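PDB 5W5P: tail fiber protein from Acinetobacter phage AM24, which probably binds and depolymerises the capsular polysaccharide of the Acinetobacter host as a trimeric phage tailspike. Local coordinates for residues N281-N287 and V308-N314; A327-F333 and G362-T368; F499-A505 and T596-S602; F544-E548 and L560-F564. All coordinates share one frame. Residues are numbered along the deposited sequence.

Interaction 1: residues N281-N287 and V308-N314; sequences NVTVSRN and VIRCDGN
Strands 282-285 and 308-310 run parallel, 9° apart, with axes 4.8 Å apart. Val282 pairs with Ile309 and Thr283 with Arg310, at CA-CA distances of 4.7 and 4.9 Å. Asn281 and Arg286 have positive phi (55° and 59°) and bend the chain at each end of the strand.

Backbone hydrogen bonds alternate: Val282 N to Val308 O (3.2 Å), Arg310 N to Val282 O (3.0 Å), Val284 N to Arg310 O (2.9 Å) and Arg286 N to Asp312 O (2.7 Å).

Side chains add polar bonds. Arg310 NH2 donates to Asn281 OD1 (2.5 Å). Asn314, chi1 m, gives ND2 to Val284 O (2.6 Å), and its OD1 receives Asn287 N (3.0 Å). Asp312 N reaches Ser285 OG (3.1 Å). A water bridges Ser285 OG and Asp312 OD2, while Asp312 OD1 accepts from Ile334 N. Arg286 forms a salt bridge with Glu263.

Apolar contact is thin: Val282 CG1 lies 4.0 Å from Ile309 CG1, and Val284 CB 4.3 Å from Cys311 SG. Arg286 comes close to its copies in both other subunits. Parallel strands of successive turns, with a sharp corner at Asn281, are the hallmark of a parallel beta-helix, as in phage tailspikes.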
loop_
_atom_site.group_PDB
_atom_site.type_symbol
_atom_site.label_atom_id
_atom_site.label_comp_id
_atom_site.label_asym_id
_atom_site.label_seq_id
_atom_site.Cartn_x
_atom_site.Cartn_y
_atom_site.Cartn_z
ATOM N N ASN A 281 -8.199 -7.041 -12.145
ATOM C CA ASN A 281 -8.294 -5.988 -11.135
ATOM C C ASN A 281 -8.857 -6.540 -9.823
ATOM O O ASN A 281 -9.954 -6.212 -9.382
ATOM C CB ASN A 281 -9.136 -4.826 -11.667
ATOM C CG ASN A 281 -9.260 -3.694 -10.673
ATOM O OD1 ASN A 281 -8.274 -3.261 -10.075
ATOM N ND2 ASN A 281 -10.485 -3.208 -10.486
ATOM N N VAL A 282 -8.056 -7.401 -9.211
ATOM C CA VAL A 282 -8.451 -8.169 -8.040
ATOM C C VAL A 282 -7.711 -7.608 -6.834
ATOM O O VAL A 282 -6.513 -7.318 -6.910
ATOM C CB VAL A 282 -8.151 -9.669 -8.231
ATOM C CG1 VAL A 282 -8.312 -10.439 -6.916
ATOM C CG2 VAL A 282 -9.028 -10.243 -9.335
ATOM N N THR A 283 -8.432 -7.425 -5.728
ATOM C CA THR A 283 -7.853 -6.917 -4.490
ATOM C C THR A 283 -8.302 -7.797 -3.335
ATOM O O THR A 283 -9.504 -8.024 -3.158
ATOM C CB THR A 283 -8.264 -5.463 -4.227
ATOM O OG1 THR A 283 -8.032 -4.674 -5.403
ATOM C CG2 THR A 283 -7.459 -4.894 -3.070
ATOM N N VAL A 284 -7.338 -8.307 -2.566
ATOM C CA VAL A 284 -7.647 -9.063 -1.358
ATOM C C VAL A 284 -6.697 -8.601 -0.260
ATOM O O VAL A 284 -5.599 -9.147 -0.106
ATOM C CB VAL A 284 -7.543 -10.582 -1.599
ATOM C CG1 VAL A 284 -7.867 -11.339 -0.327
ATOM C CG2 VAL A 284 -8.465 -11.024 -2.742
ATOM N N SER A 285 -7.111 -7.593 0.512
ATOM C CA SER A 285 -6.219 -6.911 1.439
ATOM C C SER A 285 -6.860 -6.742 2.812
ATOM O O SER A 285 -8.071 -6.537 2.933
ATOM C CB SER A 285 -5.818 -5.533 0.901
ATOM O OG SER A 285 -5.112 -5.642 -0.321
ATOM N N ARG A 286 -6.015 -6.826 3.849
ATOM C CA ARG A 286 -6.373 -6.456 5.220
ATOM C C ARG A 286 -7.564 -7.271 5.737
ATOM O O ARG A 286 -8.500 -6.740 6.336
ATOM C CB ARG A 286 -6.643 -4.948 5.326
ATOM C CG ARG A 286 -5.407 -4.075 5.096
ATOM C CD ARG A 286 -5.774 -2.638 4.725
ATOM N NE ARG A 286 -6.062 -2.482 3.299
ATOM C CZ ARG A 286 -5.146 -2.225 2.366
ATOM N NH1 ARG A 286 -3.872 -2.092 2.700
ATOM N NH2 ARG A 286 -5.501 -2.100 1.094
ATOM N N ASN A 287 -7.513 -8.581 5.521
ATOM C CA ASN A 287 -8.515 -9.498 6.044
ATOM C C ASN A 287 -7.907 -10.369 7.134
ATOM O O ASN A 287 -6.771 -10.830 7.009
ATOM C CB ASN A 287 -9.092 -10.398 4.944
ATOM C CG ASN A 287 -9.662 -9.620 3.780
ATOM O OD1 ASN A 287 -8.972 -9.362 2.788
ATOM N ND2 ASN A 287 -10.936 -9.271 3.876
ATOM N N VAL A 308 -3.406 -7.711 -12.917
ATOM C CA VAL A 308 -3.303 -6.958 -11.665
ATOM C C VAL A 308 -3.988 -7.693 -10.519
ATOM O O VAL A 308 -5.198 -7.948 -10.551
ATOM C CB VAL A 308 -3.870 -5.531 -11.792
ATOM C CG1 VAL A 308 -3.645 -4.751 -10.498
ATOM C CG2 VAL A 308 -3.233 -4.818 -12.954
ATOM N N ILE A 309 -3.209 -8.033 -9.496
ATOM C CA ILE A 309 -3.738 -8.482 -8.214
ATOM C C ILE A 309 -2.921 -7.809 -7.122
ATOM O O ILE A 309 -1.704 -7.638 -7.257
ATOM C CB ILE A 309 -3.711 -10.022 -8.078
ATOM C CG1 ILE A 309 -4.295 -10.460 -6.730
ATOM C CG2 ILE A 309 -2.300 -10.569 -8.245
ATOM C CD1 ILE A 309 -4.532 -11.942 -6.619
ATOM N N ARG A 310 -3.593 -7.391 -6.055
ATOM C CA ARG A 310 -2.924 -6.857 -4.877
ATOM C C ARG A 310 -3.421 -7.640 -3.675
ATOM O O ARG A 310 -4.632 -7.823 -3.515
ATOM C CB ARG A 310 -3.195 -5.358 -4.679
ATOM C CG ARG A 310 -3.131 -4.521 -5.941
ATOM C CD ARG A 310 -4.455 -4.544 -6.693
ATOM N NE ARG A 310 -4.630 -3.344 -7.503
ATOM C CZ ARG A 310 -5.562 -3.207 -8.440
ATOM N NH1 ARG A 310 -5.641 -2.084 -9.141
ATOM N NH2 ARG A 310 -6.412 -4.195 -8.677
ATOM N N CYS A 311 -2.492 -8.112 -2.849
ATOM C CA CYS A 311 -2.818 -8.799 -1.601
ATOM C C CYS A 311 -1.935 -8.197 -0.514
ATOM O O CYS A 311 -0.769 -8.580 -0.376
ATOM C CB CYS A 311 -2.612 -10.306 -1.727
ATOM S SG CYS A 311 -3.579 -11.099 -3.052
ATOM N N ASP A 312 -2.488 -7.258 0.255
ATOM C CA ASP A 312 -1.715 -6.468 1.203
ATOM C C ASP A 312 -2.265 -6.608 2.619
ATOM O O ASP A 312 -3.480 -6.686 2.821
ATOM C CB ASP A 312 -1.702 -4.989 0.800
ATOM C CG ASP A 312 -1.217 -4.775 -0.624
ATOM O OD1 ASP A 312 -0.424 -5.606 -1.117
ATOM O OD2 ASP A 312 -1.622 -3.768 -1.248
ATOM N N GLY A 313 -1.357 -6.641 3.595
ATOM C CA GLY A 313 -1.725 -6.556 4.996
ATOM C C GLY A 313 -2.712 -7.591 5.491
ATOM O O GLY A 313 -3.400 -7.347 6.488
ATOM N N ASN A 314 -2.804 -8.743 4.831
ATOM C CA ASN A 314 -3.687 -9.803 5.289
ATOM C C ASN A 314 -3.082 -10.533 6.486
ATOM O O ASN A 314 -1.868 -10.530 6.705
ATOM C CB ASN A 314 -3.952 -10.814 4.175
ATOM C CG ASN A 314 -4.861 -10.271 3.096
ATOM O OD1 ASN A 314 -6.053 -10.052 3.319
ATOM N ND2 ASN A 314 -4.303 -10.066 1.908
HETATM O O HOH W 1 -4.425 -3.562 -1.384
HETATM O O HOH W 2 -1.757 -1.181 0.334
#

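Interaction 2: residues A327-F333 and G362-T368; sequences AVYAGTF and GYSSGVT
The two segments run parallel; strands 331-333 and 365-368 lie 4.7 Å apart at 12°. Ala327 packs its CB 3.3 Å from Tyr363 O, and a water joins its N to Gly362 N. Val328 N donates to Ser364 OG (3.0 Å), which is also hydrogen-bonded to Gly356 O. Val328 O receives Ser365 N (2.9 Å). Tyr329 pairs with Ser365 at CA-CA 4.9 Å. Its ring, chi1 m, sets CD1 3.7 Å from Ser365 CB, and a water links its OH to Tyr363 O. The ring also stacks on Trp412 of the second subunit. At Ala330 (phi/psi 56/62) the chain turns a corner, matched by Gly366 (87/76). Gly331 N bonds Gly366 O (2.9 Å), and Gly331 O takes Thr368 N (3.0 Å). A CB on Gly331 would clash with Val328 CG1. Thr332 CA lies 5.0 Å from Thr368 CA. Phe333 N donates to Thr368 O (3.0 Å), and its CE1 touches Val367 CG1 at 3.9 Å. Matched corners and in-register strands mark two successive coils of a parallel beta-helix.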
loop_
_atom_site.group_PDB
_atom_site.type_symbol
_atom_site.label_atom_id
_atom_site.label_comp_id
_atom_site.label_asym_id
_atom_site.label_seq_id
_atom_site.Cartn_x
_atom_site.Cartn_y
_atom_site.Cartn_z
ATOM N N ALA A 327 -0.324 -17.097 -14.596
ATOM C CA ALA A 327 0.476 -15.960 -15.027
ATOM C C ALA A 327 -0.116 -14.672 -14.468
ATOM O O ALA A 327 -1.313 -14.407 -14.620
ATOM C CB ALA A 327 0.537 -15.904 -16.554
ATOM N N VAL A 328 0.728 -13.866 -13.826
ATOM C CA VAL A 328 0.308 -12.632 -13.168
ATOM C C VAL A 328 1.092 -11.475 -13.766
ATOM O O VAL A 328 2.329 -11.483 -13.744
ATOM C CB VAL A 328 0.525 -12.693 -11.646
ATOM C CG1 VAL A 328 0.150 -11.350 -10.988
ATOM C CG2 VAL A 328 -0.261 -13.846 -11.028
ATOM N N TYR A 329 0.380 -10.478 -14.291
ATOM C CA TYR A 329 0.974 -9.208 -14.693
ATOM C C TYR A 329 0.583 -8.147 -13.671
ATOM O O TYR A 329 -0.585 -8.072 -13.269
ATOM C CB TYR A 329 0.510 -8.777 -16.087
ATOM C CG TYR A 329 0.869 -9.716 -17.216
ATOM C CD1 TYR A 329 1.749 -10.771 -17.022
ATOM C CD2 TYR A 329 0.323 -9.545 -18.478
ATOM C CE1 TYR A 329 2.074 -11.632 -18.055
ATOM C CE2 TYR A 329 0.642 -10.402 -19.520
ATOM C CZ TYR A 329 1.518 -11.444 -19.301
ATOM O OH TYR A 329 1.835 -12.303 -20.330
ATOM N N ALA A 330 1.559 -7.339 -13.248
ATOM C CA ALA A 330 1.342 -6.256 -12.290
ATOM C C ALA A 330 0.719 -6.781 -10.991
ATOM O O ALA A 330 -0.390 -6.410 -10.601
ATOM C CB ALA A 330 0.488 -5.144 -12.905
ATOM N N GLY A 331 1.459 -7.662 -10.324
ATOM C CA GLY A 331 1.065 -8.180 -9.024
ATOM C C GLY A 331 1.850 -7.507 -7.913
ATOM O O GLY A 331 3.027 -7.182 -8.078
ATOM N N THR A 332 1.180 -7.294 -6.779
ATOM C CA THR A 332 1.811 -6.727 -5.596
ATOM C C THR A 332 1.341 -7.482 -4.360
ATOM O O THR A 332 0.162 -7.824 -4.244
ATOM C CB THR A 332 1.502 -5.223 -5.456
ATOM O OG1 THR A 332 0.140 -4.971 -5.822
ATOM C CG2 THR A 332 2.430 -4.390 -6.346
ATOM N N PHE A 333 2.276 -7.760 -3.450
ATOM C CA PHE A 333 1.987 -8.430 -2.178
ATOM C C PHE A 333 2.783 -7.703 -1.095
ATOM O O PHE A 333 3.970 -7.984 -0.905
ATOM C CB PHE A 333 2.347 -9.911 -2.220
ATOM C CG PHE A 333 1.632 -10.690 -3.294
ATOM C CD1 PHE A 333 2.073 -10.644 -4.610
ATOM C CD2 PHE A 333 0.538 -11.489 -2.988
ATOM C CE1 PHE A 333 1.437 -11.353 -5.600
ATOM C CE2 PHE A 333 -0.106 -12.206 -3.981
ATOM C CZ PHE A 333 0.349 -12.135 -5.292
ATOM N N GLY A 362 1.240 -20.023 -17.671
ATOM C CA GLY A 362 2.125 -19.103 -18.356
ATOM C C GLY A 362 3.075 -18.364 -17.418
ATOM O O GLY A 362 2.980 -18.438 -16.196
ATOM N N TYR A 363 4.015 -17.629 -18.013
ATOM C CA TYR A 363 4.997 -16.893 -17.228
ATOM C C TYR A 363 4.406 -15.596 -16.683
ATOM O O TYR A 363 3.602 -14.931 -17.346
ATOM C CB TYR A 363 6.234 -16.573 -18.069
ATOM C CG TYR A 363 7.104 -17.764 -18.394
ATOM C CD1 TYR A 363 7.954 -18.309 -17.441
ATOM C CD2 TYR A 363 7.088 -18.331 -19.664
ATOM C CE1 TYR A 363 8.751 -19.398 -17.738
ATOM C CE2 TYR A 363 7.880 -19.421 -19.972
ATOM C CZ TYR A 363 8.711 -19.952 -19.006
ATOM O OH TYR A 363 9.503 -21.036 -19.310
ATOM N N SER A 364 4.815 -15.233 -15.470
ATOM C CA SER A 364 4.400 -13.976 -14.870
ATOM C C SER A 364 5.327 -12.850 -15.319
ATOM O O SER A 364 6.406 -13.080 -15.874
ATOM C CB SER A 364 4.381 -14.084 -13.348
ATOM O OG SER A 364 3.357 -14.963 -12.913
ATOM N N SER A 365 4.894 -11.611 -15.076
ATOM C CA SER A 365 5.656 -10.455 -15.549
ATOM C C SER A 365 5.290 -9.235 -14.714
ATOM O O SER A 365 4.203 -8.678 -14.884
ATOM C CB SER A 365 5.393 -10.204 -17.031
ATOM O OG SER A 365 6.312 -9.263 -17.547
ATOM N N GLY A 366 6.204 -8.814 -13.843
ATOM C CA GLY A 366 5.974 -7.652 -13.006
ATOM C C GLY A 366 5.250 -7.975 -11.715
ATOM O O GLY A 366 4.053 -7.712 -11.589
ATOM N N VAL A 367 5.965 -8.561 -10.753
ATOM C CA VAL A 367 5.414 -8.937 -9.455
ATOM C C VAL A 367 6.398 -8.507 -8.377
ATOM O O VAL A 367 7.601 -8.768 -8.490
ATOM C CB VAL A 367 5.138 -10.455 -9.359
ATOM C CG1 VAL A 367 4.387 -10.786 -8.074
ATOM C CG2 VAL A 367 4.366 -10.947 -10.573
ATOM N N THR A 368 5.894 -7.849 -7.331
ATOM C CA THR A 368 6.749 -7.303 -6.284
ATOM C C THR A 368 6.238 -7.720 -4.914
ATOM O O THR A 368 5.058 -7.529 -4.604
ATOM C CB THR A 368 6.819 -5.775 -6.372
ATOM O OG1 THR A 368 7.082 -5.387 -7.726
ATOM C CG2 THR A 368 7.926 -5.238 -5.475
HETATM O O HOH W 3 -1.389 -18.443 -16.714
HETATM O O HOH W 4 2.500 -14.775 -19.537
HETATM O O HOH W 5 5.007 -5.493 -9.205
#

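Interaction 3: residues F499-A505 and T596-S602; sequences FMQMKTA and TAKVFSS
Lys503, Phe600 and Phe499 send their side chains to one face of this antiparallel pair. Strands 499-503 and 598-602 cross at 153° with axes 4.5 Å apart. Lys503 is extended (chi1 m, the rest t), and its NZ comes 3.5 Å from Phe600 CD2. That NZ bonds Ser612 of the third subunit. Lys503 pairs with Lys598: Lys503 N donates to Lys598 O (3.1 Å). Lys503 O accepts Ala597 N (2.7 Å) and Lys598 N (3.1 Å), a classic beta bulge. Phe600, chi1 t, pairs with Gln501: Gln501 N to Phe600 O is 2.7 Å, Phe600 N to Gln501 O 2.9 Å. Phe499 and Ser602 form the next hydrogen-bonded pair, Phe499 N to Ser602 O 3.1 Å, Ser602 N to Phe499 O 2.7 Å. On the other face, selenomethionine Met502 sets SE 3.6 Å from Val599 CG2, and Met500 CB lies 3.8 Å from Val599 CG1. Within the five-stranded antiparallel sheet, strand 492-503 also pairs with 509-523, and strand 598-608 with 451-461. Strand 470-477 packs on the Met500 and Val599 face.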
loop_
_atom_site.group_PDB
_atom_site.type_symbol
_atom_site.label_atom_id
_atom_site.label_comp_id
_atom_site.label_asym_id
_atom_site.label_seq_id
_atom_site.Cartn_x
_atom_site.Cartn_y
_atom_site.Cartn_z
ATOM N N PHE A 499 36.929 9.534 -17.639
ATOM C CA PHE A 499 36.640 9.843 -19.036
ATOM C C PHE A 499 37.085 11.275 -19.314
ATOM O O PHE A 499 36.490 12.229 -18.802
ATOM C CB PHE A 499 35.155 9.653 -19.336
ATOM C CG PHE A 499 34.758 10.031 -20.744
ATOM C CD1 PHE A 499 35.645 9.889 -21.799
ATOM C CD2 PHE A 499 33.493 10.523 -21.009
ATOM C CE1 PHE A 499 35.277 10.235 -23.087
ATOM C CE2 PHE A 499 33.122 10.870 -22.297
ATOM C CZ PHE A 499 34.015 10.724 -23.336
HETATM N N MSE A 500 38.129 11.429 -20.121
HETATM C CA MSE A 500 38.655 12.749 -20.428
HETATM C C MSE A 500 38.269 13.184 -21.833
HETATM O O MSE A 500 38.526 12.477 -22.811
HETATM C CB MSE A 500 40.177 12.775 -20.285
HETATM C CG MSE A 500 40.702 12.335 -18.929
HETATM SE SE MSE A 500 42.538 11.660 -19.029
HETATM C CE MSE A 500 42.153 9.883 -19.733
ATOM N N GLN A 501 37.657 14.361 -21.928
ATOM C CA GLN A 501 37.307 14.972 -23.203
ATOM C C GLN A 501 38.163 16.221 -23.368
ATOM O O GLN A 501 38.014 17.186 -22.611
ATOM C CB GLN A 501 35.815 15.300 -23.257
ATOM C CG GLN A 501 34.933 14.063 -23.353
ATOM C CD GLN A 501 33.445 14.379 -23.258
ATOM O OE1 GLN A 501 32.982 14.956 -22.272
ATOM N NE2 GLN A 501 32.695 14.000 -24.286
HETATM N N MSE A 502 39.067 16.198 -24.343
HETATM C CA MSE A 502 39.904 17.363 -24.616
HETATM C C MSE A 502 39.130 18.337 -25.489
HETATM O O MSE A 502 38.668 17.986 -26.577
HETATM C CB MSE A 502 41.222 16.964 -25.290
HETATM C CG MSE A 502 41.669 15.536 -25.019
HETATM SE SE MSE A 502 41.921 15.110 -23.124
HETATM C CE MSE A 502 42.087 13.179 -23.308
ATOM N N LYS A 503 38.987 19.566 -25.001
ATOM C CA LYS A 503 38.143 20.558 -25.642
ATOM C C LYS A 503 38.918 21.848 -25.857
ATOM O O LYS A 503 39.897 22.138 -25.164
ATOM C CB LYS A 503 36.882 20.843 -24.816
ATOM C CG LYS A 503 36.067 19.609 -24.470
ATOM C CD LYS A 503 34.842 19.988 -23.656
ATOM C CE LYS A 503 34.024 18.772 -23.282
ATOM N NZ LYS A 503 32.774 19.180 -22.594
ATOM N N THR A 504 38.461 22.621 -26.839
ATOM C CA THR A 504 38.979 23.959 -27.086
ATOM C C THR A 504 38.346 24.927 -26.090
ATOM O O THR A 504 37.637 24.530 -25.162
ATOM C CB THR A 504 38.703 24.380 -28.525
ATOM O OG1 THR A 504 37.288 24.468 -28.726
ATOM C CG2 THR A 504 39.287 23.373 -29.503
ATOM N N ALA A 505 38.587 26.224 -26.284
ATOM C CA ALA A 505 37.957 27.220 -25.426
ATOM C C ALA A 505 36.441 27.214 -25.580
ATOM O O ALA A 505 35.722 27.412 -24.594
ATOM C CB ALA A 505 38.521 28.607 -25.729
ATOM N N THR A 596 43.584 22.762 -28.181
ATOM C CA THR A 596 42.928 22.218 -26.998
ATOM C C THR A 596 43.235 23.102 -25.796
ATOM O O THR A 596 44.406 23.328 -25.466
ATOM C CB THR A 596 43.397 20.789 -26.743
ATOM O OG1 THR A 596 43.075 19.969 -27.872
ATOM C CG2 THR A 596 42.738 20.221 -25.497
ATOM N N ALA A 597 42.190 23.605 -25.140
ATOM C CA ALA A 597 42.357 24.527 -24.026
ATOM C C ALA A 597 42.155 23.878 -22.665
ATOM O O ALA A 597 42.529 24.479 -21.653
ATOM C CB ALA A 597 41.393 25.711 -24.164
ATOM N N LYS A 598 41.587 22.677 -22.607
ATOM C CA LYS A 598 41.275 22.084 -21.316
ATOM C C LYS A 598 41.047 20.592 -21.474
ATOM O O LYS A 598 40.766 20.093 -22.567
ATOM C CB LYS A 598 40.036 22.727 -20.684
ATOM C CG LYS A 598 38.792 22.614 -21.545
ATOM C CD LYS A 598 37.690 23.521 -21.030
ATOM C CE LYS A 598 36.743 23.925 -22.136
ATOM N NZ LYS A 598 35.694 24.858 -21.653
ATOM N N VAL A 599 41.161 19.892 -20.351
ATOM C CA VAL A 599 40.757 18.500 -20.232
ATOM C C VAL A 599 39.521 18.473 -19.343
ATOM O O VAL A 599 39.584 18.847 -18.165
ATOM C CB VAL A 599 41.881 17.623 -19.665
ATOM C CG1 VAL A 599 41.354 16.233 -19.334
ATOM C CG2 VAL A 599 43.027 17.546 -20.659
ATOM N N PHE A 600 38.389 18.060 -19.915
ATOM C CA PHE A 600 37.132 17.926 -19.183
ATOM C C PHE A 600 36.962 16.463 -18.792
ATOM O O PHE A 600 36.783 15.597 -19.654
ATOM C CB PHE A 600 35.958 18.411 -20.030
ATOM C CG PHE A 600 34.705 18.658 -19.244
ATOM C CD1 PHE A 600 34.648 19.667 -18.294
ATOM C CD2 PHE A 600 33.580 17.879 -19.455
ATOM C CE1 PHE A 600 33.483 19.890 -17.566
ATOM C CE2 PHE A 600 32.412 18.099 -18.737
ATOM C CZ PHE A 600 32.363 19.105 -17.792
ATOM N N SER A 601 37.015 16.180 -17.499
ATOM C CA SER A 601 37.063 14.812 -17.006
ATOM C C SER A 601 35.742 14.452 -16.334
ATOM O O SER A 601 35.322 15.119 -15.382
ATOM C CB SER A 601 38.228 14.635 -16.037
ATOM O OG SER A 601 39.468 14.808 -16.705
ATOM N N SER A 602 35.098 13.396 -16.830
ATOM C CA SER A 602 33.913 12.808 -16.206
ATOM C C SER A 602 34.372 11.587 -15.415
ATOM O O SER A 602 34.532 10.501 -15.974
ATOM C CB SER A 602 32.878 12.428 -17.259
ATOM O OG SER A 602 32.332 13.573 -17.887
HETATM O O HOH W 6 34.181 14.384 -19.888
#

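Interaction 4: residues F544-E548 and L560-F564; sequences FTQLE and LFKHF
The loop 560-564 has no regular secondary structure. It runs past the end of strand 535-546, with end-to-end directions 137° apart. Leu560, chi1 m and chi2 t, points toward the other segment and sets CD1 4.0 Å from Leu547 CD1. Phe561 turns away; its backbone bonds Leu510, and its O accepts His563 ND1 at 2.9 Å. Lys562 is fully extended, all chi t. Its CA is 4.5 Å from Glu548 CA, the nearest CA pair of the two segments. Its aliphatic chain runs beside Glu548, with CD 3.8 Å from Glu548 CG. Lys562 NZ stays 4.1 Å from Glu548 OE1, beyond a salt bridge. A water donates to Glu548 O (2.6 Å) and weakly accepts from Lys562 N (3.5 Å). His563, chi1 m, leads its ring away, and its NE2 is hydrogen-bonded to Thr596 OG1. Phe564 makes the main polar link. Its N donates to Gln546 OE1 (3.0 Å), and its O receives Gln546 NE2 (2.6 Å). Gln546, chi1 p and chi2 t, thus pairs its amide with both backbone groups of one residue. The Phe564 ring takes the edge of Phe544 in an offset edge-to-face pair, centroids 5.8 Å apart and planes at 81°. Met502 and Leu582 touch the same ring. A side-chain amide that mimics a strand partner, beside a T-shaped aromatic pair, here fastens a loop to the strand that is outermost, within this chain, in an antiparallel sheet.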
loop_
_atom_site.group_PDB
_atom_site.type_symbol
_atom_site.label_atom_id
_atom_site.label_comp_id
_atom_site.label_asym_id
_atom_site.label_seq_id
_atom_site.Cartn_x
_atom_site.Cartn_y
_atom_site.Cartn_z
ATOM N N PHE A 544 44.550 2.197 -19.774
ATOM C CA PHE A 544 44.476 3.454 -20.503
ATOM C C PHE A 544 44.192 3.155 -21.967
ATOM O O PHE A 544 44.743 2.207 -22.531
ATOM C CB PHE A 544 45.773 4.264 -20.363
ATOM C CG PHE A 544 45.763 5.555 -21.133
ATOM C CD1 PHE A 544 45.195 6.693 -20.593
ATOM C CD2 PHE A 544 46.317 5.626 -22.399
ATOM C CE1 PHE A 544 45.178 7.880 -21.299
ATOM C CE2 PHE A 544 46.306 6.810 -23.111
ATOM C CZ PHE A 544 45.734 7.939 -22.559
ATOM N N THR A 545 43.322 3.958 -22.567
ATOM C CA THR A 545 43.097 3.890 -24.003
ATOM C C THR A 545 42.599 5.247 -24.468
ATOM O O THR A 545 41.929 5.967 -23.723
ATOM C CB THR A 545 42.101 2.786 -24.390
ATOM O OG1 THR A 545 41.771 2.898 -25.781
ATOM C CG2 THR A 545 40.839 2.882 -23.575
ATOM N N GLN A 546 42.949 5.594 -25.702
ATOM C CA GLN A 546 42.557 6.865 -26.284
ATOM C C GLN A 546 42.271 6.663 -27.760
ATOM O O GLN A 546 42.798 5.745 -28.392
ATOM C CB GLN A 546 43.642 7.936 -26.105
ATOM C CG GLN A 546 44.898 7.713 -26.934
ATOM C CD GLN A 546 46.042 8.612 -26.506
ATOM O OE1 GLN A 546 45.864 9.812 -26.295
ATOM N NE2 GLN A 546 47.225 8.029 -26.361
ATOM N N LEU A 547 41.420 7.523 -28.301
ATOM C CA LEU A 547 41.155 7.514 -29.729
ATOM C C LEU A 547 42.251 8.286 -30.453
ATOM O O LEU A 547 42.620 9.390 -30.042
ATOM C CB LEU A 547 39.782 8.114 -30.019
ATOM C CG LEU A 547 38.631 7.125 -29.851
ATOM C CD1 LEU A 547 37.371 7.834 -29.369
ATOM C CD2 LEU A 547 38.381 6.377 -31.153
ATOM N N GLU A 548 42.782 7.697 -31.520
ATOM C CA GLU A 548 43.841 8.313 -32.307
ATOM C C GLU A 548 43.358 8.822 -33.658
ATOM O O GLU A 548 44.159 9.378 -34.417
ATOM C CB GLU A 548 44.993 7.322 -32.510
ATOM C CG GLU A 548 45.585 6.783 -31.213
ATOM C CD GLU A 548 46.674 5.746 -31.448
ATOM O OE1 GLU A 548 46.879 4.888 -30.562
ATOM O OE2 GLU A 548 47.327 5.787 -32.513
ATOM N N LEU A 560 39.787 13.352 -34.566
ATOM C CA LEU A 560 40.195 13.305 -33.168
ATOM C C LEU A 560 41.699 13.066 -33.073
ATOM O O LEU A 560 42.253 12.219 -33.779
ATOM C CB LEU A 560 39.438 12.207 -32.425
ATOM C CG LEU A 560 37.923 12.348 -32.296
ATOM C CD1 LEU A 560 37.345 11.090 -31.672
ATOM C CD2 LEU A 560 37.553 13.575 -31.476
ATOM N N PHE A 561 42.353 13.814 -32.187
ATOM C CA PHE A 561 43.805 13.840 -32.073
ATOM C C PHE A 561 44.271 13.016 -30.879
ATOM O O PHE A 561 43.643 13.027 -29.817
ATOM C CB PHE A 561 44.296 15.282 -31.931
ATOM C CG PHE A 561 45.797 15.428 -31.936
ATOM C CD1 PHE A 561 46.518 15.282 -33.112
ATOM C CD2 PHE A 561 46.483 15.736 -30.769
ATOM C CE1 PHE A 561 47.889 15.429 -33.120
ATOM C CE2 PHE A 561 47.862 15.883 -30.776
ATOM C CZ PHE A 561 48.563 15.729 -31.951
ATOM N N LYS A 562 45.384 12.309 -31.058
ATOM C CA LYS A 562 46.014 11.548 -29.979
ATOM C C LYS A 562 46.795 12.520 -29.099
ATOM O O LYS A 562 47.879 12.981 -29.470
ATOM C CB LYS A 562 46.919 10.463 -30.558
ATOM C CG LYS A 562 47.713 9.684 -29.526
ATOM C CD LYS A 562 48.696 8.726 -30.186
ATOM C CE LYS A 562 49.466 7.940 -29.140
ATOM N NZ LYS A 562 50.390 6.933 -29.725
ATOM N N HIS A 563 46.247 12.839 -27.922
ATOM C CA HIS A 563 46.847 13.859 -27.068
ATOM C C HIS A 563 47.951 13.304 -26.175
ATOM O O HIS A 563 48.884 14.038 -25.825
ATOM C CB HIS A 563 45.774 14.518 -26.197
ATOM C CG HIS A 563 44.922 15.510 -26.926
ATOM N ND1 HIS A 563 44.025 15.142 -27.905
ATOM C CD2 HIS A 563 44.831 16.858 -26.821
ATOM C CE1 HIS A 563 43.417 16.220 -28.371
ATOM N NE2 HIS A 563 43.889 17.274 -27.731
ATOM N N PHE A 564 47.863 12.033 -25.791
ATOM C CA PHE A 564 48.808 11.427 -24.864
ATOM C C PHE A 564 49.720 10.449 -25.596
ATOM O O PHE A 564 49.266 9.688 -26.457
ATOM C CB PHE A 564 48.070 10.711 -23.726
ATOM C CG PHE A 564 47.377 11.643 -22.766
ATOM C CD1 PHE A 564 48.080 12.228 -21.724
ATOM C CD2 PHE A 564 46.023 11.924 -22.898
ATOM C CE1 PHE A 564 47.457 13.079 -20.835
ATOM C CE2 PHE A 564 45.387 12.774 -22.006
ATOM C CZ PHE A 564 46.108 13.354 -20.974
HETATM O O HOH W 7 45.410 11.688 -34.465
#

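Interactions 1 and 2 belong to the parallel beta-helix and are buried. They share a sheet: strand 306-310 lies beside 331-339, with Val308 N 2.9 Å from Tyr329 O. Both reach the second subunit. Interactions 3 and 4 lie in the C-terminal antiparallel region, their centres about 47 to 58 Å from those of 1 and 2. They touch where Thr596 OG1 meets His563 NE2 at 2.8 Å. Both reach the third subunit. Interactions 1 to 3 rest on backbone ladders, parallel in the first two and antiparallel with a bulge in the third. Interaction 4 is partly exposed and depends on one glutamine, two aromatic rings and a leucine pair.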